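Long-range contacts in agarase (Pseudoalteromonas fuliginea, PDB 6XJ9), which probably hydrolyses glycosidic bonds of agarose, acting as a family 50 glycoside hydrolase: residues D288-V293 against N706-G711; M625-V630 against W654-Q659; V637-F642 against D661-I666. All blocks are in the same frame, centred on the assembly; numbering follows the deposited sequence.

Contact 1 (D288-V293 against N706-G711); sequences DKWSLV and NPYFIG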
ATOM      1  N   ASP A 288       9.731  27.374 -20.133  1.00 30.49           N
ATOM      2  CA  ASP A 288      10.339  26.498 -21.127  1.00 31.30           C
ATOM      3  C   ASP A 288       9.667  25.117 -21.157  1.00 28.79           C
ATOM      4  O   ASP A 288      10.295  24.119 -21.511  1.00 27.44           O
ATOM      5  CB  ASP A 288      11.851  26.365 -20.906  1.00 32.56           C
ATOM      6  CG  ASP A 288      12.618  25.943 -22.152  1.00 35.81           C
ATOM      7  OD1 ASP A 288      12.089  26.139 -23.267  1.00 33.22           O
ATOM      8  OD2 ASP A 288      13.749  25.425 -21.998  1.00 40.24           O
ATOM      9  N   LYS A 289       8.389  25.059 -20.777  1.00 26.08           N
ATOM     10  CA  LYS A 289       7.640  23.813 -20.808  1.00 24.16           C
ATOM     11  C   LYS A 289       6.242  24.081 -21.359  1.00 22.33           C
ATOM     12  O   LYS A 289       5.662  25.133 -21.096  1.00 21.84           O
ATOM     13  CB  LYS A 289       7.558  23.225 -19.395  1.00 25.66           C
ATOM     14  CG  LYS A 289       8.905  22.915 -18.752  1.00 25.69           C
ATOM     15  CD  LYS A 289       8.795  22.529 -17.301  1.00 26.61           C
ATOM     16  CE  LYS A 289      10.136  22.168 -16.691  1.00 25.22           C
ATOM     17  NZ  LYS A 289       9.959  21.084 -15.695  1.00 26.90           N
ATOM     18  N   TRP A 290       5.693  23.107 -22.099  1.00 19.40           N
ATOM     19  CA  TRP A 290       4.322  23.235 -22.562  1.00 19.11           C
ATOM     20  C   TRP A 290       3.356  23.198 -21.375  1.00 19.67           C
ATOM     21  O   TRP A 290       3.626  22.548 -20.360  1.00 20.42           O
ATOM     22  CB  TRP A 290       3.989  22.209 -23.646  1.00 17.52           C
ATOM     23  CG  TRP A 290       4.428  22.669 -25.004  1.00 17.14           C
ATOM     24  CD1 TRP A 290       5.513  22.239 -25.713  1.00 17.20           C
ATOM     25  CD2 TRP A 290       3.791  23.678 -25.809  1.00 16.73           C
ATOM     26  NE1 TRP A 290       5.587  22.891 -26.915  1.00 17.65           N
ATOM     27  CE2 TRP A 290       4.540  23.784 -27.000  1.00 17.68           C
ATOM     28  CE3 TRP A 290       2.652  24.489 -25.644  1.00 17.32           C
ATOM     29  CZ2 TRP A 290       4.193  24.684 -28.012  1.00 17.53           C
ATOM     30  CZ3 TRP A 290       2.315  25.381 -26.643  1.00 17.18           C
ATOM     31  CH2 TRP A 290       3.070  25.466 -27.821  1.00 17.44           C
ATOM     32  N   SER A 291       2.254  23.938 -21.515  1.00 18.06           N
ATOM     33  CA  SER A 291       1.170  23.923 -20.547  1.00 18.68           C
ATOM     34  C   SER A 291      -0.154  24.041 -21.288  1.00 19.42           C
ATOM     35  O   SER A 291      -0.185  24.416 -22.466  1.00 19.71           O
ATOM     36  CB  SER A 291       1.302  25.042 -19.558  1.00 19.52           C
ATOM     37  OG  SER A 291       0.378  24.888 -18.487  1.00 18.68           O
ATOM     38  N   LEU A 292      -1.239  23.697 -20.589  1.00 18.45           N
ATOM     39  CA  LEU A 292      -2.530  24.196 -21.014  1.00 17.59           C
ATOM     40  C   LEU A 292      -2.790  25.454 -20.203  1.00 17.28           C
ATOM     41  O   LEU A 292      -2.054  25.752 -19.263  1.00 16.16           O
ATOM     42  CB  LEU A 292      -3.626  23.145 -20.802  1.00 15.89           C
ATOM     43  CG  LEU A 292      -3.529  21.894 -21.683  1.00 16.64           C
ATOM     44  CD1 LEU A 292      -4.787  21.037 -21.540  1.00 15.24           C
ATOM     45  CD2 LEU A 292      -3.282  22.250 -23.146  1.00 15.99           C
ATOM     46  N   VAL A 293      -3.849  26.162 -20.591  1.00 18.26           N
ATOM     47  CA  VAL A 293      -4.314  27.337 -19.883  1.00 18.81           C
ATOM     48  C   VAL A 293      -5.828  27.191 -19.782  1.00 18.46           C
ATOM     49  O   VAL A 293      -6.479  26.905 -20.783  1.00 17.40           O
ATOM     50  CB  VAL A 293      -3.916  28.620 -20.641  1.00 18.92           C
ATOM     51  CG1 VAL A 293      -4.318  29.888 -19.904  1.00 19.18           C
ATOM     52  CG2 VAL A 293      -2.442  28.638 -21.002  1.00 19.19           C
ATOM     53  N   ASN A 706       8.043  15.723 -18.417  1.00 20.11           N
ATOM     54  CA  ASN A 706       8.333  15.794 -19.836  1.00 18.74           C
ATOM     55  C   ASN A 706       7.913  17.158 -20.379  1.00 18.12           C
ATOM     56  O   ASN A 706       6.764  17.555 -20.238  1.00 18.29           O
ATOM     57  CB  ASN A 706       7.729  14.631 -20.619  1.00 17.94           C
ATOM     58  CG  ASN A 706       8.117  14.690 -22.077  1.00 17.71           C
ATOM     59  OD1 ASN A 706       7.816  15.668 -22.767  1.00 15.93           O
ATOM     60  ND2 ASN A 706       8.762  13.637 -22.557  1.00 17.09           N
ATOM     61  N   PRO A 707       8.816  17.914 -21.042  1.00 18.92           N
ATOM     62  CA  PRO A 707       8.514  19.295 -21.413  1.00 20.13           C
ATOM     63  C   PRO A 707       7.475  19.462 -22.526  1.00 19.09           C
ATOM     64  O   PRO A 707       6.979  20.574 -22.720  1.00 18.70           O
ATOM     65  CB  PRO A 707       9.888  19.867 -21.800  1.00 20.43           C
ATOM     66  CG  PRO A 707      10.627  18.658 -22.331  1.00 21.80           C
ATOM     67  CD  PRO A 707      10.173  17.503 -21.451  1.00 19.90           C
ATOM     68  N   TYR A 708       7.123  18.362 -23.209  1.00 17.83           N
ATOM     69  CA  TYR A 708       6.110  18.406 -24.259  1.00 18.77           C
ATOM     70  C   TYR A 708       4.736  17.987 -23.738  1.00 18.69           C
ATOM     71  O   TYR A 708       3.718  18.532 -24.164  1.00 19.01           O
ATOM     72  CB  TYR A 708       6.554  17.621 -25.496  1.00 19.29           C
ATOM     73  CG  TYR A 708       7.765  18.246 -26.129  1.00 20.44           C
ATOM     74  CD1 TYR A 708       7.640  19.357 -26.947  1.00 21.43           C
ATOM     75  CD2 TYR A 708       9.040  17.791 -25.826  1.00 21.86           C
ATOM     76  CE1 TYR A 708       8.752  19.970 -27.503  1.00 22.64           C
ATOM     77  CE2 TYR A 708      10.161  18.381 -26.384  1.00 22.83           C
ATOM     78  CZ  TYR A 708      10.015  19.481 -27.212  1.00 23.02           C
ATOM     79  OH  TYR A 708      11.117  20.081 -27.735  1.00 23.97           O
ATOM     80  N   PHE A 709       4.703  17.045 -22.794  1.00 18.27           N
ATOM     81  CA  PHE A 709       3.419  16.519 -22.354  1.00 18.83           C
ATOM     82  C   PHE A 709       2.758  17.445 -21.342  1.00 18.70           C
ATOM     83  O   PHE A 709       3.435  17.987 -20.475  1.00 18.19           O
ATOM     84  CB  PHE A 709       3.572  15.098 -21.818  1.00 17.97           C
ATOM     85  CG  PHE A 709       3.598  14.062 -22.908  1.00 17.00           C
ATOM     86  CD1 PHE A 709       4.800  13.681 -23.496  1.00 17.20           C
ATOM     87  CD2 PHE A 709       2.427  13.476 -23.355  1.00 16.17           C
ATOM     88  CE1 PHE A 709       4.829  12.704 -24.477  1.00 16.88           C
ATOM     89  CE2 PHE A 709       2.462  12.523 -24.362  1.00 16.50           C
ATOM     90  CZ  PHE A 709       3.658  12.134 -24.927  1.00 15.86           C
ATOM     91  N   ILE A 710       1.429  17.601 -21.471  1.00 18.34           N
ATOM     92  CA  ILE A 710       0.641  18.480 -20.625  1.00 17.93           C
ATOM     93  C   ILE A 710      -0.413  17.677 -19.859  1.00 19.17           C
ATOM     94  O   ILE A 710      -1.362  18.242 -19.312  1.00 19.50           O
ATOM     95  CB  ILE A 710       0.038  19.651 -21.444  1.00 17.90           C
ATOM     96  CG1 ILE A 710      -0.782  19.212 -22.666  1.00 17.67           C
ATOM     97  CG2 ILE A 710       1.156  20.585 -21.875  1.00 18.42           C
ATOM     98  CD1 ILE A 710      -2.042  18.424 -22.380  1.00 16.51           C
ATOM     99  N   GLY A 711      -0.251  16.349 -19.820  1.00 17.14           N
ATOM    100  CA  GLY A 711      -1.189  15.535 -19.069  1.00 16.53           C
ATOM    101  C   GLY A 711      -1.313  14.112 -19.599  1.00 16.43           C
ATOM    102  O   GLY A 711      -0.712  13.745 -20.613  1.00 15.19           O
TER
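Ile710 drives its branched side chain against the backbone and side chains of Trp290 and Leu292, and here the contact is tight. Its CG2 methyl lies 3.5 Å from the carbonyl carbon C of Trp290, while CD1 comes within 3.8 Å of Leu292 CG, the aliphatic chains crossing at about a right angle. With CG1 wedged between its backbone N and carbonyl carbon (chi1 54°), Ile710 sends CG2 to Trp290 and CD1 to Leu292. Replacing Ile710 by alanine removes CG1, CG2 and CD1, which is likely to open a gap beside Leu292 and leave the backbone of Trp290 without its methyl neighbour. The two strands belong to one mixed sheet but are not adjacent in it: strand 299-305 lies between them, bonding to Leu292 through Tyr300 and to Ile710 through Ala302. The one hydrogen bond between the segments runs from Trp290 N to Pro707 O (2.9 Å, 170°). Toward this more solvent-accessible end the packing thins. The Trp290 and Tyr708 rings meet rim to rim, planes at 37°, with Trp290 CD1 3.8 Å from Tyr708 CD1, while the indole NE1 is bonded to Asp661. Lys289 CG and Pro707 CB stay 4.4 Å apart.

Contact 2 (M625-V630 against W654-Q659); sequences MPIEVV and WAFLSQ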
ATOM      1  N   MET A 625       2.757   4.669 -34.565  1.00 20.65           N
ATOM      2  CA  MET A 625       2.743   6.101 -34.814  1.00 20.76           C
ATOM      3  C   MET A 625       3.811   6.461 -35.854  1.00 20.04           C
ATOM      4  O   MET A 625       4.863   6.981 -35.504  1.00 18.03           O
ATOM      5  CB  MET A 625       2.992   6.872 -33.509  1.00 21.44           C
ATOM      6  CG  MET A 625       4.140   6.349 -32.656  1.00 23.58           C
ATOM      7  SD  MET A 625       4.309   7.383 -31.159  1.00 25.28           S
ATOM      8  CE  MET A 625       5.764   6.699 -30.365  1.00 27.82           C
ATOM      9  N   PRO A 626       3.584   6.214 -37.168  1.00 19.94           N
ATOM     10  CA  PRO A 626       4.569   6.593 -38.184  1.00 19.93           C
ATOM     11  C   PRO A 626       4.894   8.078 -38.033  1.00 20.47           C
ATOM     12  O   PRO A 626       3.988   8.897 -37.842  1.00 19.46           O
ATOM     13  CB  PRO A 626       3.840   6.369 -39.514  1.00 19.71           C
ATOM     14  CG  PRO A 626       2.762   5.343 -39.187  1.00 22.17           C
ATOM     15  CD  PRO A 626       2.363   5.625 -37.746  1.00 20.06           C
ATOM     16  N   ILE A 627       6.189   8.415 -38.114  1.00 19.25           N
ATOM     17  CA  ILE A 627       6.639   9.803 -38.014  1.00 19.25           C
ATOM     18  C   ILE A 627       5.925  10.684 -39.043  1.00 18.61           C
ATOM     19  O   ILE A 627       5.642  11.840 -38.756  1.00 17.96           O
ATOM     20  CB  ILE A 627       8.180   9.942 -38.082  1.00 18.96           C
ATOM     21  CG1 ILE A 627       8.661  11.324 -37.613  1.00 19.64           C
ATOM     22  CG2 ILE A 627       8.707   9.631 -39.480  1.00 19.20           C
ATOM     23  CD1 ILE A 627       8.469  11.588 -36.122  1.00 19.08           C
ATOM     24  N   GLU A 628       5.604  10.145 -40.227  1.00 20.54           N
ATOM     25  CA  GLU A 628       4.985  10.942 -41.279  1.00 21.41           C
ATOM     26  C   GLU A 628       3.597  11.411 -40.844  1.00 21.61           C
ATOM     27  O   GLU A 628       3.143  12.502 -41.200  1.00 21.78           O
ATOM     28  CB  GLU A 628       4.862  10.133 -42.570  1.00 23.24           C
ATOM     29  CG  GLU A 628       6.194   9.872 -43.253  1.00 22.35           C
ATOM     30  CD  GLU A 628       6.894   8.571 -42.898  1.00 24.17           C
ATOM     31  OE1 GLU A 628       6.533   7.951 -41.874  1.00 23.08           O
ATOM     32  OE2 GLU A 628       7.809   8.172 -43.664  1.00 24.76           O
ATOM     33  N   VAL A 629       2.924  10.548 -40.083  1.00 20.52           N
ATOM     34  CA  VAL A 629       1.556  10.785 -39.659  1.00 19.26           C
ATOM     35  C   VAL A 629       1.591  11.781 -38.504  1.00 19.64           C
ATOM     36  O   VAL A 629       0.772  12.700 -38.456  1.00 18.02           O
ATOM     37  CB  VAL A 629       0.861   9.454 -39.297  1.00 19.79           C
ATOM     38  CG1 VAL A 629      -0.546   9.669 -38.749  1.00 19.96           C
ATOM     39  CG2 VAL A 629       0.832   8.506 -40.493  1.00 18.38           C
ATOM     40  N   VAL A 630       2.568  11.619 -37.599  1.00 18.49           N
ATOM     41  CA  VAL A 630       2.697  12.533 -36.472  1.00 19.42           C
ATOM     42  C   VAL A 630       3.011  13.938 -36.999  1.00 19.68           C
ATOM     43  O   VAL A 630       2.446  14.932 -36.540  1.00 19.87           O
ATOM     44  CB  VAL A 630       3.768  12.092 -35.455  1.00 17.88           C
ATOM     45  CG1 VAL A 630       3.905  13.128 -34.344  1.00 18.79           C
ATOM     46  CG2 VAL A 630       3.487  10.733 -34.858  1.00 18.19           C
ATOM     47  N   TRP A 654      10.360   9.469 -26.771  1.00 22.15           N
ATOM     48  CA  TRP A 654       9.532  10.647 -27.000  1.00 23.02           C
ATOM     49  C   TRP A 654      10.326  11.877 -27.440  1.00 23.65           C
ATOM     50  O   TRP A 654       9.742  12.954 -27.591  1.00 24.44           O
ATOM     51  CB  TRP A 654       8.659  10.934 -25.769  1.00 21.95           C
ATOM     52  CG  TRP A 654       7.752   9.774 -25.502  1.00 20.78           C
ATOM     53  CD1 TRP A 654       7.927   8.780 -24.582  1.00 20.06           C
ATOM     54  CD2 TRP A 654       6.549   9.450 -26.222  1.00 20.89           C
ATOM     55  NE1 TRP A 654       6.903   7.874 -24.655  1.00 19.50           N
ATOM     56  CE2 TRP A 654       6.039   8.263 -25.651  1.00 20.08           C
ATOM     57  CE3 TRP A 654       5.843  10.057 -27.272  1.00 20.25           C
ATOM     58  CZ2 TRP A 654       4.862   7.670 -26.105  1.00 19.49           C
ATOM     59  CZ3 TRP A 654       4.675   9.474 -27.715  1.00 19.85           C
ATOM     60  CH2 TRP A 654       4.194   8.297 -27.133  1.00 20.36           C
ATOM     61  N   ALA A 655      11.633  11.701 -27.690  1.00 22.91           N
ATOM     62  CA  ALA A 655      12.528  12.787 -28.059  1.00 22.79           C
ATOM     63  C   ALA A 655      12.103  13.392 -29.392  1.00 21.92           C
ATOM     64  O   ALA A 655      12.351  14.569 -29.641  1.00 22.84           O
ATOM     65  CB  ALA A 655      13.955  12.294 -28.124  1.00 23.95           C
ATOM     66  N   PHE A 656      11.458  12.574 -30.226  1.00 21.21           N
ATOM     67  CA  PHE A 656      11.040  12.965 -31.564  1.00 21.07           C
ATOM     68  C   PHE A 656      10.124  14.187 -31.503  1.00 20.78           C
ATOM     69  O   PHE A 656       9.983  14.870 -32.504  1.00 21.96           O
ATOM     70  CB  PHE A 656      10.382  11.794 -32.306  1.00 21.65           C
ATOM     71  CG  PHE A 656       8.988  11.461 -31.829  1.00 22.41           C
ATOM     72  CD1 PHE A 656       7.867  11.988 -32.463  1.00 21.49           C
ATOM     73  CD2 PHE A 656       8.796  10.650 -30.723  1.00 21.12           C
ATOM     74  CE1 PHE A 656       6.585  11.713 -32.009  1.00 21.15           C
ATOM     75  CE2 PHE A 656       7.511  10.359 -30.277  1.00 22.95           C
ATOM     76  CZ  PHE A 656       6.405  10.896 -30.913  1.00 21.58           C
ATOM     77  N   LEU A 657       9.519  14.467 -30.337  1.00 18.61           N
ATOM     78  CA  LEU A 657       8.546  15.546 -30.209  1.00 19.06           C
ATOM     79  C   LEU A 657       9.207  16.916 -30.385  1.00 19.24           C
ATOM     80  O   LEU A 657       8.541  17.902 -30.709  1.00 19.11           O
ATOM     81  CB  LEU A 657       7.856  15.452 -28.842  1.00 17.57           C
ATOM     82  CG  LEU A 657       6.787  14.365 -28.715  1.00 17.40           C
ATOM     83  CD1 LEU A 657       6.197  14.354 -27.308  1.00 16.97           C
ATOM     84  CD2 LEU A 657       5.679  14.548 -29.754  1.00 16.43           C
ATOM     85  N   SER A 658      10.527  16.971 -30.177  1.00 18.72           N
ATOM     86  CA  SER A 658      11.279  18.201 -30.351  1.00 20.49           C
ATOM     87  C   SER A 658      11.259  18.654 -31.816  1.00 20.94           C
ATOM     88  O   SER A 658      11.548  19.800 -32.117  1.00 21.88           O
ATOM     89  CB  SER A 658      12.678  18.028 -29.818  1.00 21.34           C
ATOM     90  OG  SER A 658      13.360  17.011 -30.539  1.00 22.02           O
ATOM     91  N   GLN A 659      10.865  17.762 -32.728  1.00 22.30           N
ATOM     92  CA  GLN A 659      10.721  18.077 -34.144  1.00 23.35           C
ATOM     93  C   GLN A 659       9.610  19.110 -34.370  1.00 22.96           C
ATOM     94  O   GLN A 659       9.697  19.888 -35.317  1.00 21.91           O
ATOM     95  CB  GLN A 659      10.419  16.788 -34.910  1.00 24.60           C
ATOM     96  CG  GLN A 659      10.758  16.819 -36.397  1.00 29.17           C
ATOM     97  CD  GLN A 659      10.607  15.445 -37.012  1.00 29.70           C
ATOM     98  OE1 GLN A 659      10.910  14.422 -36.397  1.00 34.47           O
ATOM     99  NE2 GLN A 659      10.120  15.408 -38.238  1.00 30.53           N
TER
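Met625 reaches across to Trp654 and Phe656 with its terminal methyl and its sulfur, and the aromatic interactions of this contact start from that one side chain. The methyl CE sits over a face of the indole, 4.3 Å from the centroid of the Trp654 six-membered ring and 27° off its normal, a CH-pi contact. The sulfur makes oblique Met-aromatic contacts with both rings: SD is 4.8 Å from that same Trp654 centroid and 5.1 Å from the centroid of the Phe656 ring. Although CG starts between the backbone N and the carbonyl carbon (chi1 46°), the chain beyond it is fully extended, which carries sulfur and methyl out to the two rings.

Plain apolar contacts meet Phe656 at other points. From helix 627-634, Val630 places CG1 at the ring edge, close to the ring plane, 3.8 Å from Phe656 CE1. Ile627 CD1 approaches obliquely to 3.7 Å from Phe656 CD1. Leu657 lies against one face of the ring. Met625, Val630 and Leu657 also touch Phe642, so the contact packs on strand 640-643.

A polar atom enters at the periphery, where the amide oxygen OE1 of the exposed Gln659 lies 3.8 Å from Ile627 CD1, a van der Waals contact. No polar bond joins the two segments; Glu628 turns its carboxylate to His521, Ser588 and Tyr522. Locally, Pro626, at the N-cap position, accepts at its O from the backbone N of both Val629 and Val630, and Ala655 O takes OG and N of Ser658.

Methyls, a thioether and two rings thus hold the first turn of helix 627-634 and its approach against the end of helix 651-654 and the 3-10 segment after it; shape and dispersion dominate, with Met625 CE over Trp654 and Val630 CG1 the clearly oriented contacts.

Contact 3 (V637-F642 against D661-I666); sequences VDVISF and DKPAII
A beta-alpha-beta unit, running from strand 640-643 through helix 651-654 to strand 664-666, brings its two parallel strands together here as neighbours in the mixed sheet. Ile640 pairs with Ala664, Ser641 with Ile665 and Phe642 with Ile666. The ladder begins with Ile640 N donating to Pro663 O at 3.0 Å, in the carbonyl plane. Ile665 N bonds to Ile640 O at 2.8 Å, tilted 31° from the plane of that carbonyl, and Phe642 N meets Ile665 O nearly end-on at 2.9 Å. CA-H...O contacts accompany these bonds, among them Ser641 CA to Ile665 O at 3.3 Å.

On the face bearing Ser641 and Ile665, the Ile665 CG2 methyl touches Ser641 CB at 3.6 Å and reaches Val639 CG1. The face with Ile640, Ala664, Phe642 and Ile666 is apolar, and there the Ala664 methyl stands at the edge of the Phe642 ring, 4.1 Å from CE1. Before the strands start, Lys662 folds back through a bend at chi2 (-84°), which lets NZ reach Val637 O at 2.9 Å, tying the approaching loops together.

Strand 620-621 flanks the pair beside Ser641, whose backbone bonds to Phe620 while OG bonds to Leu616 O and Arg619 N; strand 709-714 does so beside Ala664. Phe505 of strand 501-506 packs on Ser641 and Ile665, whereas Trp654, ending helix 651-654, meets the Phe642 ring edge-to-face.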
ATOM      1  N   VAL A 637      -3.312  20.027 -35.329  1.00 17.14           N
ATOM      2  CA  VAL A 637      -3.851  19.819 -33.991  1.00 16.91           C
ATOM      3  C   VAL A 637      -3.298  20.851 -33.016  1.00 17.44           C
ATOM      4  O   VAL A 637      -2.203  21.365 -33.201  1.00 17.18           O
ATOM      5  CB  VAL A 637      -3.579  18.388 -33.491  1.00 16.26           C
ATOM      6  CG1 VAL A 637      -4.028  17.358 -34.526  1.00 15.22           C
ATOM      7  CG2 VAL A 637      -2.109  18.176 -33.142  1.00 15.55           C
ATOM      8  N   ASP A 638      -4.059  21.104 -31.945  1.00 17.65           N
ATOM      9  CA  ASP A 638      -3.621  21.965 -30.857  1.00 17.43           C
ATOM     10  C   ASP A 638      -2.712  21.158 -29.934  1.00 16.57           C
ATOM     11  O   ASP A 638      -1.746  21.684 -29.380  1.00 16.25           O
ATOM     12  CB  ASP A 638      -4.828  22.531 -30.102  1.00 16.97           C
ATOM     13  CG  ASP A 638      -5.639  23.482 -30.961  1.00 18.12           C
ATOM     14  OD1 ASP A 638      -5.159  24.608 -31.189  1.00 19.49           O
ATOM     15  OD2 ASP A 638      -6.721  23.082 -31.418  1.00 18.31           O
ATOM     16  N   VAL A 639      -3.053  19.880 -29.768  1.00 14.59           N
ATOM     17  CA  VAL A 639      -2.302  18.972 -28.907  1.00 14.46           C
ATOM     18  C   VAL A 639      -2.226  17.639 -29.637  1.00 14.14           C
ATOM     19  O   VAL A 639      -3.240  17.185 -30.166  1.00 15.17           O
ATOM     20  CB  VAL A 639      -2.972  18.799 -27.523  1.00 13.88           C
ATOM     21  CG1 VAL A 639      -2.152  17.912 -26.584  1.00 13.50           C
ATOM     22  CG2 VAL A 639      -3.276  20.132 -26.845  1.00 13.56           C
ATOM     23  N   ILE A 640      -1.033  17.030 -29.668  1.00 15.21           N
ATOM     24  CA  ILE A 640      -0.870  15.713 -30.268  1.00 15.20           C
ATOM     25  C   ILE A 640      -1.128  14.660 -29.191  1.00 15.41           C
ATOM     26  O   ILE A 640      -0.445  14.640 -28.168  1.00 14.55           O
ATOM     27  CB  ILE A 640       0.512  15.492 -30.919  1.00 15.47           C
ATOM     28  CG1 ILE A 640       1.040  16.707 -31.686  1.00 17.20           C
ATOM     29  CG2 ILE A 640       0.455  14.279 -31.829  1.00 15.77           C
ATOM     30  CD1 ILE A 640       2.482  16.542 -32.142  1.00 17.78           C
ATOM     31  N   SER A 641      -2.099  13.773 -29.450  1.00 14.73           N
ATOM     32  CA  SER A 641      -2.489  12.750 -28.490  1.00 14.16           C
ATOM     33  C   SER A 641      -1.921  11.384 -28.892  1.00 14.78           C
ATOM     34  O   SER A 641      -1.855  11.055 -30.078  1.00 15.02           O
ATOM     35  CB  SER A 641      -3.993  12.708 -28.344  1.00 13.60           C
ATOM     36  OG  SER A 641      -4.608  12.571 -29.617  1.00 13.52           O
ATOM     37  N   PHE A 642      -1.472  10.622 -27.883  1.00 15.41           N
ATOM     38  CA  PHE A 642      -0.919   9.282 -28.018  1.00 16.31           C
ATOM     39  C   PHE A 642      -1.449   8.411 -26.879  1.00 16.12           C
ATOM     40  O   PHE A 642      -1.658   8.912 -25.781  1.00 15.01           O
ATOM     41  CB  PHE A 642       0.604   9.297 -27.857  1.00 16.49           C
ATOM     42  CG  PHE A 642       1.350  10.184 -28.824  1.00 17.94           C
ATOM     43  CD1 PHE A 642       1.559  11.526 -28.533  1.00 17.41           C
ATOM     44  CD2 PHE A 642       1.851   9.674 -30.020  1.00 17.45           C
ATOM     45  CE1 PHE A 642       2.268  12.334 -29.411  1.00 17.79           C
ATOM     46  CE2 PHE A 642       2.560  10.482 -30.898  1.00 17.27           C
ATOM     47  CZ  PHE A 642       2.754  11.813 -30.595  1.00 17.87           C
ATOM     48  N   ASP A 661       7.683  20.922 -31.643  1.00 22.92           N
ATOM     49  CA  ASP A 661       7.409  21.856 -30.561  1.00 24.61           C
ATOM     50  C   ASP A 661       5.899  22.052 -30.402  1.00 25.12           C
ATOM     51  O   ASP A 661       5.406  23.176 -30.305  1.00 24.54           O
ATOM     52  CB  ASP A 661       8.193  23.162 -30.747  1.00 24.66           C
ATOM     53  CG  ASP A 661       8.294  24.011 -29.490  1.00 24.78           C
ATOM     54  OD1 ASP A 661       8.241  23.450 -28.354  1.00 23.13           O
ATOM     55  OD2 ASP A 661       8.401  25.234 -29.648  1.00 26.38           O
ATOM     56  N   LYS A 662       5.165  20.938 -30.359  1.00 23.79           N
ATOM     57  CA  LYS A 662       3.751  20.964 -30.019  1.00 21.99           C
ATOM     58  C   LYS A 662       3.580  20.347 -28.632  1.00 20.34           C
ATOM     59  O   LYS A 662       4.368  19.479 -28.264  1.00 23.27           O
ATOM     60  CB  LYS A 662       2.970  20.138 -31.047  1.00 22.66           C
ATOM     61  CG  LYS A 662       2.698  20.844 -32.368  1.00 23.80           C
ATOM     62  CD  LYS A 662       1.465  21.703 -32.267  1.00 25.28           C
ATOM     63  CE  LYS A 662       1.380  22.751 -33.351  1.00 27.20           C
ATOM     64  NZ  LYS A 662      -0.025  23.179 -33.522  1.00 27.63           N
ATOM     65  N   PRO A 663       2.534  20.705 -27.845  1.00 18.98           N
ATOM     66  CA  PRO A 663       2.221  19.961 -26.618  1.00 18.29           C
ATOM     67  C   PRO A 663       1.582  18.621 -27.006  1.00 17.88           C
ATOM     68  O   PRO A 663       1.003  18.485 -28.092  1.00 17.85           O
ATOM     69  CB  PRO A 663       1.217  20.862 -25.874  1.00 17.98           C
ATOM     70  CG  PRO A 663       0.551  21.683 -26.983  1.00 17.97           C
ATOM     71  CD  PRO A 663       1.576  21.796 -28.099  1.00 17.64           C
ATOM     72  N   ALA A 664       1.707  17.637 -26.111  1.00 16.88           N
ATOM     73  CA  ALA A 664       1.227  16.278 -26.332  1.00 16.74           C
ATOM     74  C   ALA A 664       0.389  15.830 -25.138  1.00 16.51           C
ATOM     75  O   ALA A 664       0.541  16.341 -24.035  1.00 16.76           O
ATOM     76  CB  ALA A 664       2.398  15.338 -26.556  1.00 16.22           C
ATOM     77  N   ILE A 665      -0.515  14.869 -25.362  1.00 17.14           N
ATOM     78  CA  ILE A 665      -1.271  14.337 -24.243  1.00 16.49           C
ATOM     79  C   ILE A 665      -1.288  12.814 -24.350  1.00 16.40           C
ATOM     80  O   ILE A 665      -1.292  12.277 -25.461  1.00 15.95           O
ATOM     81  CB  ILE A 665      -2.681  14.979 -24.165  1.00 16.84           C
ATOM     82  CG1 ILE A 665      -3.410  14.569 -22.876  1.00 16.50           C
ATOM     83  CG2 ILE A 665      -3.504  14.658 -25.414  1.00 16.20           C
ATOM     84  CD1 ILE A 665      -4.735  15.281 -22.645  1.00 16.77           C
ATOM     85  N   ILE A 666      -1.235  12.131 -23.196  1.00 15.39           N
ATOM     86  CA  ILE A 666      -1.414  10.684 -23.160  1.00 15.75           C
ATOM     87  C   ILE A 666      -2.906  10.391 -22.994  1.00 16.70           C
ATOM     88  O   ILE A 666      -3.532  10.835 -22.024  1.00 17.04           O
ATOM     89  CB  ILE A 666      -0.555  10.004 -22.064  1.00 15.04           C
ATOM     90  CG1 ILE A 666       0.942  10.052 -22.374  1.00 15.15           C
ATOM     91  CG2 ILE A 666      -1.001   8.567 -21.851  1.00 15.64           C
ATOM     92  CD1 ILE A 666       1.364   9.178 -23.550  1.00 14.35           C
TER

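How the contacts relate
Contacts 1 and 3 belong to one mixed sheet, their centres about 9 Å apart, and meet where strands 709-714 and 664-666 run side by side, Ala664 bonding to Tyr708 and Ile710. Contact 2 lies about 11 Å from the centre of contact 3 and 16 Å from that of contact 1, packing on the sheet through Phe642 and Phe709. In chain order 288-293 comes first, then 625-630, 637-642, 654-659 and 661-666, with 706-711 last. Contacts 2 and 3 therefore interleave, and contact 1 spans both. Contact 1 thus joins parts of the chain more than 400 residues apart in one sheet, the local strand-helix-strand unit lying between them in sequence.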